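MutT/nudix family protein (Shewanella oneidensis, PDB 3GZ8) is an ADP-ribose-dependent transcriptional regulator of NAD metabolism, and this chain is its NUDIX domain, which binds ADP-ribose. Local coordinates at residues A[35-40]-A[131-136]; A[21-26]-A[58-63]; A[85-90]-A[109-114]. All blocks are in the same frame, centred on the assembly; numbering follows the deposited sequence.

All three contacts join strands of one mixed sheet in the NUDIX domain. Along the chain, contact 2 opens first and pairs strand 22-33 with strand 53-59; contact 1 starts between its two segments at 35-40 and closes last, at 131-136, so that contact 3, the hairpin of strands 88-95 and 104-113, falls wholly within its span. Contacts 1 and 2 lie on opposite sides of the chain's centre, about 27 Å apart between centres. Contact 3 is about 16 Å from contact 1 and 18 Å from contact 2, again between centres. It touches contact 2 where strands 22-33 and 104-113 run side by side. Only contact 2 meets ADP-ribose and so forms part of its pocket.

Contact 1. Residues A[35-40]-A[131-136]; sequences QQLKVL and WPLADV
V39 and W131 face each other as an antiparallel hydrogen-bonded pair: V39 N gives its hydrogen to W131 O at 2.8 Å, nearly straight at 165°, and W131 N returns a bond to V39 O at 2.9 Å. One step on, K38 and P132 form a non-hydrogen-bonded pair whose side chains diverge. CB of K38 lies 3.4 Å from W131 O, and its CG lies 3.9 Å from P132 CA before the extended chain leads away. The third bond runs from L133 N to L37 O, 2.9 Å, with the donor almost in line with the carbonyl. Here strand 125-132 has given way to helix 133-137, and P132 sits at the N-cap.

Apolar groups fill the space beside this ladder. L37 and L133 lie alongside, pointing the same way, and touch methyl to methyl with CD2 of L37 3.7 Å from CD2 of L133. V39 meets V136 at about a right angle, CG1 of V39 against CG2 of V136 at 3.5 Å; chi1 of 69° sets that V39 methyl between its backbone N and carbonyl carbon. NE2 of Q36 comes obliquely to CB of P132, 3.9 Å away.

Further out, helix 145-156 covers the leucines through I149 and L156, while V28 and F30 of strand 22-33 pack on V39. The W131 indole turns away from the ladder to meet W53 edge-to-face and K129 by cation-pi. The chemistry implies a strand-to-helix junction: the strand's carbonyl at L37 satisfies an N-H of the first helical turn, which has no earlier helical carbonyl to bond.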
loop_
_atom_site.group_PDB
_atom_site.type_symbol
_atom_site.label_atom_id
_atom_site.label_comp_id
_atom_site.label_asym_id
_atom_site.label_seq_id
_atom_site.Cartn_x
_atom_site.Cartn_y
_atom_site.Cartn_z
ATOM N N GLN A 35 8.567 31.980 -7.459
ATOM C CA GLN A 35 7.103 32.116 -7.564
ATOM C C GLN A 35 6.394 30.876 -8.165
ATOM O O GLN A 35 5.157 30.755 -8.062
ATOM C CB GLN A 35 6.715 33.377 -8.347
ATOM C CG GLN A 35 7.448 34.678 -7.936
ATOM C CD GLN A 35 7.071 35.882 -8.846
ATOM O OE1 GLN A 35 7.294 35.868 -10.079
ATOM N NE2 GLN A 35 6.497 36.921 -8.230
ATOM N N GLN A 36 7.176 29.958 -8.747
ATOM C CA GLN A 36 6.647 28.837 -9.537
ATOM C C GLN A 36 6.390 27.495 -8.791
ATOM O O GLN A 36 7.246 27.005 -8.053
ATOM C CB GLN A 36 7.581 28.563 -10.711
ATOM C CG GLN A 36 7.553 29.548 -11.843
ATOM C CD GLN A 36 8.205 28.969 -13.116
ATOM O OE1 GLN A 36 9.436 28.922 -13.221
ATOM N NE2 GLN A 36 7.377 28.520 -14.081
ATOM N N LEU A 37 5.230 26.891 -9.030
ATOM C CA LEU A 37 4.954 25.521 -8.565
ATOM C C LEU A 37 5.810 24.442 -9.266
ATOM O O LEU A 37 5.661 24.160 -10.461
ATOM C CB LEU A 37 3.459 25.172 -8.692
ATOM C CG LEU A 37 3.005 23.822 -8.106
ATOM C CD1 LEU A 37 3.141 23.783 -6.588
ATOM C CD2 LEU A 37 1.605 23.530 -8.496
ATOM N N LYS A 38 6.697 23.820 -8.510
ATOM C CA LYS A 38 7.553 22.807 -9.093
ATOM C C LYS A 38 7.426 21.446 -8.393
ATOM O O LYS A 38 7.059 21.362 -7.211
ATOM C CB LYS A 38 8.996 23.281 -9.121
ATOM C CG LYS A 38 9.194 24.576 -9.869
ATOM C CD LYS A 38 10.607 25.102 -9.770
ATOM C CE LYS A 38 10.787 26.343 -10.645
ATOM N NZ LYS A 38 12.220 26.686 -10.797
ATOM N N VAL A 39 7.705 20.393 -9.161
ATOM C CA VAL A 39 7.686 19.032 -8.663
ATOM C C VAL A 39 9.064 18.427 -8.920
ATOM O O VAL A 39 9.681 18.721 -9.955
ATOM C CB VAL A 39 6.543 18.179 -9.313
ATOM C CG1 VAL A 39 6.815 17.928 -10.763
ATOM C CG2 VAL A 39 6.349 16.839 -8.576
ATOM N N LEU A 40 9.522 17.611 -7.964
ATOM C CA LEU A 40 10.848 16.973 -7.980
ATOM C C LEU A 40 10.818 15.682 -8.783
ATOM O O LEU A 40 10.072 14.760 -8.451
ATOM C CB LEU A 40 11.294 16.623 -6.549
ATOM C CG LEU A 40 12.705 16.106 -6.322
ATOM C CD1 LEU A 40 13.770 17.173 -6.674
ATOM C CD2 LEU A 40 12.821 15.697 -4.860
ATOM N N TRP A 131 11.074 20.526 -11.696
ATOM C CA TRP A 131 10.414 20.945 -12.914
ATOM C C TRP A 131 9.141 21.725 -12.613
ATOM O O TRP A 131 8.342 21.302 -11.779
ATOM C CB TRP A 131 10.029 19.709 -13.727
ATOM C CG TRP A 131 11.193 18.980 -14.365
ATOM C CD1 TRP A 131 11.908 17.946 -13.828
ATOM C CD2 TRP A 131 11.767 19.234 -15.661
ATOM N NE1 TRP A 131 12.893 17.543 -14.704
ATOM C CE2 TRP A 131 12.826 18.311 -15.837
ATOM C CE3 TRP A 131 11.485 20.148 -16.691
ATOM C CZ2 TRP A 131 13.601 18.262 -17.012
ATOM C CZ3 TRP A 131 12.263 20.112 -17.860
ATOM C CH2 TRP A 131 13.305 19.167 -18.010
ATOM N N PRO A 132 8.920 22.847 -13.320
ATOM C CA PRO A 132 7.628 23.561 -13.255
ATOM C C PRO A 132 6.495 22.602 -13.629
ATOM O O PRO A 132 6.649 21.842 -14.596
ATOM C CB PRO A 132 7.768 24.653 -14.337
ATOM C CG PRO A 132 9.255 24.869 -14.469
ATOM C CD PRO A 132 9.871 23.494 -14.252
ATOM N N LEU A 133 5.378 22.638 -12.894
ATOM C CA LEU A 133 4.340 21.609 -13.056
ATOM C C LEU A 133 3.795 21.535 -14.472
ATOM O O LEU A 133 3.614 20.436 -15.014
ATOM C CB LEU A 133 3.195 21.751 -12.034
ATOM C CG LEU A 133 2.080 20.684 -12.032
ATOM C CD1 LEU A 133 2.603 19.310 -11.758
ATOM C CD2 LEU A 133 0.938 21.003 -11.073
ATOM N N ALA A 134 3.556 22.692 -15.079
ATOM C CA ALA A 134 2.982 22.729 -16.423
ATOM C C ALA A 134 3.809 21.906 -17.404
ATOM O O ALA A 134 3.242 21.143 -18.175
ATOM C CB ALA A 134 2.800 24.171 -16.918
ATOM N N ASP A 135 5.138 22.025 -17.348
ATOM C CA ASP A 135 6.043 21.227 -18.207
ATOM C C ASP A 135 5.877 19.730 -17.974
ATOM O O ASP A 135 6.029 18.944 -18.896
ATOM C CB ASP A 135 7.523 21.571 -17.979
ATOM C CG ASP A 135 7.819 23.082 -18.015
ATOM O OD1 ASP A 135 7.042 23.882 -18.604
ATOM O OD2 ASP A 135 8.864 23.471 -17.437
ATOM N N VAL A 136 5.577 19.339 -16.738
ATOM C CA VAL A 136 5.512 17.920 -16.375
ATOM C C VAL A 136 4.332 17.194 -17.007
ATOM O O VAL A 136 4.456 16.034 -17.415
ATOM C CB VAL A 136 5.540 17.714 -14.825
ATOM C CG1 VAL A 136 5.142 16.318 -14.453
ATOM C CG2 VAL A 136 6.912 18.026 -14.282
#

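Contact 2. Residues A[21-26]-A[58-63]; sequences QLLTVD and GFIDET. With APR (adenosine-5-diphosphoribose), chain E.
G58 pairs with V25 through two backbone bonds, G58 N to V25 O at 3.0 Å and V25 N to G58 O at 2.9 Å, the second lying in the carbonyl plane. With phi at 154° and psi at -176°, any CB on G58 would be jammed against the carbonyl oxygen of the residue before, so the backbone suits a glycine.

F59 lies between T24 and the adenine. Its ring has the methyl CG2 of T24 over one face, 3.9 Å from the centroid in a CH-pi contact, and the adenine of ADP-ribose over the opposite face, with C5 of the base 3.5 Å above the middle of the ring. L22 CD1 comes to the edge near CZ, and L22 CD2 approaches the adenine N6. T24 can offer its methyl because chi1 of 55° swings OG1 the other way, to hydrogen bonds with T106 OG1 and V105 O. Further along strand 22-33, D26 grips the terminal ribose with both carboxylate oxygens: OD1 accepts from O3D and OD2 from O2D, each at 2.7 Å, and T106 OG1 also bonds to OD2.

I60 follows, and its CD1 rests 3.8 Å from L23 CG. A water links the two backbones, giving a hydrogen to L23 O and accepting one from I60 N, and lies at the edge of the F59 ring, in its plane. E62 then turns to the second subunit, with a salt bridge to its K19.

Around this pocket wall, strand 104-113 runs parallel to strand 22-33 on its other edge, helix 68-80 packs on V25 through L68, T71 and V72, and H145 and L148 of helix 145-156 stand beside D26.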
loop_
_atom_site.group_PDB
_atom_site.type_symbol
_atom_site.label_atom_id
_atom_site.label_comp_id
_atom_site.label_asym_id
_atom_site.label_seq_id
_atom_site.Cartn_x
_atom_site.Cartn_y
_atom_site.Cartn_z
ATOM N N GLN A 21 4.314 -10.018 -5.045
ATOM C CA GLN A 21 4.120 -8.924 -5.978
ATOM C C GLN A 21 5.259 -7.929 -5.775
ATOM O O GLN A 21 6.006 -8.052 -4.798
ATOM C CB GLN A 21 2.763 -8.277 -5.698
ATOM C CG GLN A 21 1.579 -9.182 -6.030
ATOM C CD GLN A 21 1.246 -10.194 -4.950
ATOM O OE1 GLN A 21 1.365 -9.920 -3.756
ATOM N NE2 GLN A 21 0.818 -11.374 -5.367
ATOM N N LEU A 22 5.417 -6.967 -6.683
ATOM C CA LEU A 22 6.391 -5.885 -6.463
ATOM C C LEU A 22 5.816 -4.881 -5.510
ATOM O O LEU A 22 4.643 -4.529 -5.602
ATOM C CB LEU A 22 6.753 -5.149 -7.750
ATOM C CG LEU A 22 7.424 -5.858 -8.934
ATOM C CD1 LEU A 22 8.187 -4.783 -9.700
ATOM C CD2 LEU A 22 8.377 -6.991 -8.546
ATOM N N LEU A 23 6.655 -4.400 -4.604
ATOM C CA LEU A 23 6.231 -3.480 -3.571
ATOM C C LEU A 23 7.164 -2.303 -3.575
ATOM O O LEU A 23 8.379 -2.466 -3.418
ATOM C CB LEU A 23 6.306 -4.197 -2.244
ATOM C CG LEU A 23 5.646 -3.703 -0.961
ATOM C CD1 LEU A 23 4.466 -2.733 -1.191
ATOM C CD2 LEU A 23 5.184 -4.967 -0.212
ATOM N N THR A 24 6.611 -1.113 -3.786
ATOM C CA THR A 24 7.433 0.079 -3.916
ATOM C C THR A 24 6.818 1.252 -3.183
ATOM O O THR A 24 5.674 1.174 -2.707
ATOM C CB THR A 24 7.649 0.462 -5.401
ATOM O OG1 THR A 24 6.391 0.608 -6.062
ATOM C CG2 THR A 24 8.476 -0.609 -6.149
ATOM N N VAL A 25 7.599 2.326 -3.070
ATOM C CA VAL A 25 7.096 3.615 -2.608
ATOM C C VAL A 25 7.420 4.656 -3.659
ATOM O O VAL A 25 8.342 4.454 -4.458
ATOM C CB VAL A 25 7.676 4.042 -1.235
ATOM C CG1 VAL A 25 7.407 2.991 -0.180
ATOM C CG2 VAL A 25 9.159 4.343 -1.331
ATOM N N ASP A 26 6.678 5.758 -3.672
ATOM C CA ASP A 26 6.965 6.878 -4.574
ATOM C C ASP A 26 6.690 8.151 -3.805
ATOM O O ASP A 26 5.907 8.129 -2.852
ATOM C CB ASP A 26 6.064 6.832 -5.806
ATOM C CG ASP A 26 6.559 5.867 -6.864
ATOM O OD1 ASP A 26 7.667 6.074 -7.399
ATOM O OD2 ASP A 26 5.829 4.919 -7.185
ATOM N N GLY A 58 11.149 3.631 -5.102
ATOM C CA GLY A 58 12.002 2.483 -4.910
ATOM C C GLY A 58 11.481 1.350 -4.060
ATOM O O GLY A 58 10.329 1.367 -3.586
ATOM N N PHE A 59 12.355 0.368 -3.861
ATOM C CA PHE A 59 12.030 -0.848 -3.138
ATOM C C PHE A 59 12.434 -0.789 -1.679
ATOM O O PHE A 59 13.413 -0.119 -1.295
ATOM C CB PHE A 59 12.727 -2.032 -3.792
ATOM C CG PHE A 59 12.239 -2.325 -5.174
ATOM C CD1 PHE A 59 11.135 -3.150 -5.363
ATOM C CD2 PHE A 59 12.884 -1.772 -6.289
ATOM C CE1 PHE A 59 10.674 -3.436 -6.638
ATOM C CE2 PHE A 59 12.430 -2.029 -7.567
ATOM C CZ PHE A 59 11.325 -2.883 -7.756
ATOM N N ILE A 60 11.686 -1.528 -0.879
ATOM C CA ILE A 60 11.964 -1.652 0.532
ATOM C C ILE A 60 13.290 -2.356 0.749
ATOM O O ILE A 60 13.596 -3.329 0.075
ATOM C CB ILE A 60 10.829 -2.441 1.226
ATOM C CG1 ILE A 60 9.536 -1.617 1.196
ATOM C CG2 ILE A 60 11.217 -2.848 2.664
ATOM C CD1 ILE A 60 8.300 -2.461 1.479
ATOM N N ASP A 61 14.095 -1.876 1.683
ATOM C CA ASP A 61 15.322 -2.597 2.026
ATOM C C ASP A 61 15.204 -3.042 3.488
ATOM O O ASP A 61 15.461 -2.259 4.399
ATOM C CB ASP A 61 16.532 -1.694 1.781
ATOM C CG ASP A 61 17.876 -2.400 1.998
ATOM O OD1 ASP A 61 17.945 -3.362 2.805
ATOM O OD2 ASP A 61 18.870 -1.975 1.367
ATOM N N GLU A 62 14.779 -4.288 3.710
ATOM C CA GLU A 62 14.567 -4.800 5.089
ATOM C C GLU A 62 15.820 -4.745 5.984
ATOM O O GLU A 62 15.724 -4.857 7.194
ATOM C CB GLU A 62 14.062 -6.232 5.075
ATOM C CG GLU A 62 12.695 -6.423 4.469
ATOM C CD GLU A 62 12.272 -7.869 4.505
ATOM O OE1 GLU A 62 12.705 -8.575 5.428
ATOM O OE2 GLU A 62 11.502 -8.304 3.631
ATOM N N THR A 63 16.981 -4.587 5.351
ATOM C CA THR A 63 18.270 -4.467 6.005
ATOM C C THR A 63 18.320 -3.216 6.873
ATOM O O THR A 63 19.002 -3.224 7.896
ATOM C CB THR A 63 19.365 -4.462 4.910
ATOM O OG1 THR A 63 19.773 -5.814 4.628
ATOM C CG2 THR A 63 20.558 -3.584 5.237
HETATM N N1 APR E . 12.734 -6.103 -5.139
HETATM C C2 APR E . 13.796 -5.499 -4.555
HETATM N N3 APR E . 14.794 -4.931 -5.259
HETATM C C4 APR E . 14.760 -4.932 -6.625
HETATM C C5 APR E . 13.619 -5.557 -7.317
HETATM C C6 APR E . 12.578 -6.173 -6.490
HETATM N N6 APR E . 11.508 -6.776 -7.081
HETATM N N7 APR E . 13.824 -5.424 -8.631
HETATM C C8 APR E . 14.996 -4.752 -8.784
HETATM N N9 APR E . 15.558 -4.476 -7.591
HETATM C "C1'" APR E . 16.829 -3.764 -7.377
HETATM C "C2'" APR E . 17.841 -4.096 -8.464
HETATM O "O2'" APR E . 19.155 -4.055 -7.884
HETATM C "C3'" APR E . 17.735 -2.954 -9.447
HETATM O "O3'" APR E . 18.977 -2.708 -10.112
HETATM O "O4'" APR E . 16.600 -2.362 -7.458
HETATM C "C4'" APR E . 17.333 -1.799 -8.541
HETATM C "C5'" APR E . 16.397 -0.816 -9.195
HETATM O "O5'" APR E . 16.289 0.277 -8.277
HETATM P PA APR E . 15.486 1.575 -8.766
HETATM O O1A APR E . 16.002 2.031 -10.125
HETATM O O2A APR E . 15.478 2.518 -7.609
HETATM O O3A APR E . 14.056 0.823 -8.897
HETATM P PB APR E . 12.911 1.302 -9.914
HETATM O O1B APR E . 13.128 0.637 -11.232
HETATM O O2B APR E . 12.867 2.790 -9.733
HETATM O O5D APR E . 11.545 0.625 -9.384
HETATM C C5D APR E . 10.703 1.355 -8.483
HETATM O O4D APR E . 8.730 0.918 -9.796
HETATM O O1D APR E . 6.470 0.321 -9.894
HETATM C C1D APR E . 7.408 1.396 -9.984
HETATM O O2D APR E . 6.395 3.491 -9.398
HETATM C C2D APR E . 7.217 2.426 -8.888
HETATM O O3D APR E . 8.917 4.218 -8.908
HETATM C C3D APR E . 8.627 2.875 -8.491
HETATM C C4D APR E . 9.555 1.961 -9.281
HETATM O O HOH W 1 9.965 -4.026 -1.869
#

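Contact 3. Residues A[85-90]-A[109-114]; sequences PYIEQL and YTALMS
Y86 lays its ring over A111: CB of the alanine sits off-centre above one face, 4.1 Å from the centroid in a CH-pi contact. The phenol end goes on to L112, whose N-H points straight at Y86 OH, 3.1 Å away at 179°, so a side-chain oxygen takes the bond. Chi1 of 68° turns the ring across to strand 104-113. Next to it, CD of P85 presses on CB of M113 at 3.4 Å, the two side chains at about a right angle.

The segments belong to the beta hairpin of strands 88-95 and 104-113. E88 and T110 form a hydrogen-bonded pair, T110 N to E88 O at 2.8 Å and E88 N to T110 O at 3.2 Å, and their side chains lie side by side; E88 ends in a salt bridge to R155.

On the far side of the ladder I87 crosses Y109 at about a right angle, CG1 of I87 3.6 Å from CB of Y109, while Q89 CG sits over one ring face, toward its rim. An alanine in place of Y109 is likely to leave I87 and Q89 without the ring they lean on and open a gap toward L68 and V72 of helix 68-80.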
loop_
_atom_site.group_PDB
_atom_site.type_symbol
_atom_site.label_atom_id
_atom_site.label_comp_id
_atom_site.label_asym_id
_atom_site.label_seq_id
_atom_site.Cartn_x
_atom_site.Cartn_y
_atom_site.Cartn_z
ATOM N N PRO A 85 10.204 18.388 4.937
ATOM C CA PRO A 85 9.878 18.738 6.310
ATOM C C PRO A 85 8.921 17.749 6.975
ATOM O O PRO A 85 8.868 17.662 8.203
ATOM C CB PRO A 85 9.223 20.121 6.164
ATOM C CG PRO A 85 8.713 20.154 4.815
ATOM C CD PRO A 85 9.667 19.386 3.994
ATOM N N TYR A 86 8.184 17.007 6.156
ATOM C CA TYR A 86 7.251 15.979 6.625
ATOM C C TYR A 86 6.996 15.109 5.414
ATOM O O TYR A 86 7.443 15.442 4.321
ATOM C CB TYR A 86 5.936 16.599 7.133
ATOM C CG TYR A 86 5.080 17.238 6.053
ATOM C CD1 TYR A 86 4.118 16.490 5.367
ATOM C CD2 TYR A 86 5.230 18.592 5.722
ATOM C CE1 TYR A 86 3.329 17.067 4.362
ATOM C CE2 TYR A 86 4.452 19.184 4.735
ATOM C CZ TYR A 86 3.508 18.412 4.052
ATOM O OH TYR A 86 2.737 18.972 3.080
ATOM N N ILE A 87 6.300 13.990 5.602
ATOM C CA ILE A 87 5.884 13.161 4.469
ATOM C C ILE A 87 4.488 12.626 4.810
ATOM O O ILE A 87 4.246 12.170 5.943
ATOM C CB ILE A 87 6.963 12.047 4.145
ATOM C CG1 ILE A 87 6.838 11.513 2.729
ATOM C CG2 ILE A 87 6.918 10.867 5.115
ATOM C CD1 ILE A 87 7.148 12.493 1.621
ATOM N N GLU A 88 3.547 12.743 3.882
ATOM C CA GLU A 88 2.215 12.188 4.119
ATOM C C GLU A 88 1.799 11.264 2.999
ATOM O O GLU A 88 2.131 11.464 1.825
ATOM C CB GLU A 88 1.142 13.261 4.417
ATOM C CG GLU A 88 0.596 13.976 3.217
ATOM C CD GLU A 88 -0.568 14.920 3.554
ATOM O OE1 GLU A 88 -1.468 15.102 2.698
ATOM O OE2 GLU A 88 -0.595 15.480 4.669
ATOM N N GLN A 89 1.090 10.228 3.399
ATOM C CA GLN A 89 0.665 9.203 2.501
ATOM C C GLN A 89 -0.372 9.802 1.623
ATOM O O GLN A 89 -1.237 10.510 2.113
ATOM C CB GLN A 89 0.072 8.048 3.291
ATOM C CG GLN A 89 0.257 6.732 2.593
ATOM C CD GLN A 89 -0.065 5.595 3.479
ATOM O OE1 GLN A 89 0.804 5.064 4.169
ATOM N NE2 GLN A 89 -1.319 5.226 3.507
ATOM N N LEU A 90 -0.257 9.555 0.316
ATOM C CA LEU A 90 -1.181 10.110 -0.669
ATOM C C LEU A 90 -2.212 9.064 -1.104
ATOM O O LEU A 90 -3.401 9.260 -0.916
ATOM C CB LEU A 90 -0.425 10.648 -1.880
ATOM C CG LEU A 90 -1.265 11.166 -3.062
ATOM C CD1 LEU A 90 -2.171 12.340 -2.705
ATOM C CD2 LEU A 90 -0.346 11.564 -4.141
ATOM N N TYR A 109 3.573 8.932 -1.572
ATOM C CA TYR A 109 3.582 9.954 -0.563
ATOM C C TYR A 109 3.688 11.325 -1.211
ATOM O O TYR A 109 4.010 11.435 -2.398
ATOM C CB TYR A 109 4.778 9.751 0.339
ATOM C CG TYR A 109 4.638 8.576 1.264
ATOM C CD1 TYR A 109 4.199 8.745 2.578
ATOM C CD2 TYR A 109 4.929 7.281 0.823
ATOM C CE1 TYR A 109 4.067 7.652 3.437
ATOM C CE2 TYR A 109 4.812 6.188 1.677
ATOM C CZ TYR A 109 4.380 6.373 2.958
ATOM O OH TYR A 109 4.249 5.273 3.756
ATOM N N THR A 110 3.441 12.381 -0.438
ATOM C CA THR A 110 3.470 13.706 -0.983
ATOM C C THR A 110 3.879 14.716 0.076
ATOM O O THR A 110 3.648 14.519 1.267
ATOM C CB THR A 110 2.097 14.080 -1.634
ATOM O OG1 THR A 110 2.216 15.323 -2.326
ATOM C CG2 THR A 110 0.988 14.229 -0.588
ATOM N N ALA A 111 4.527 15.792 -0.340
ATOM C CA ALA A 111 4.675 16.908 0.558
ATOM C C ALA A 111 4.718 18.198 -0.239
ATOM O O ALA A 111 5.113 18.201 -1.410
ATOM C CB ALA A 111 5.928 16.756 1.443
ATOM N N LEU A 112 4.305 19.284 0.410
ATOM C CA LEU A 112 4.564 20.624 -0.080
ATOM C C LEU A 112 5.626 21.218 0.832
ATOM O O LEU A 112 5.500 21.104 2.056
ATOM C CB LEU A 112 3.286 21.465 -0.035
ATOM C CG LEU A 112 3.429 22.966 -0.306
ATOM C CD1 LEU A 112 3.860 23.203 -1.775
ATOM C CD2 LEU A 112 2.123 23.749 0.078
ATOM N N MET A 113 6.654 21.849 0.257
ATOM C CA MET A 113 7.821 22.276 1.043
ATOM C C MET A 113 8.580 23.457 0.417
ATOM O O MET A 113 8.314 23.833 -0.732
ATOM C CB MET A 113 8.802 21.107 1.155
ATOM C CG MET A 113 9.195 20.550 -0.220
ATOM S SD MET A 113 10.398 19.224 -0.250
ATOM C CE MET A 113 11.759 19.950 0.646
ATOM N N SER A 114 9.532 24.019 1.166
ATOM C CA SER A 114 10.401 25.058 0.641
ATOM C C SER A 114 11.463 24.428 -0.221
ATOM O O SER A 114 11.823 23.275 -0.027
ATOM C CB SER A 114 11.044 25.861 1.767
ATOM O OG SER A 114 10.039 26.337 2.651
#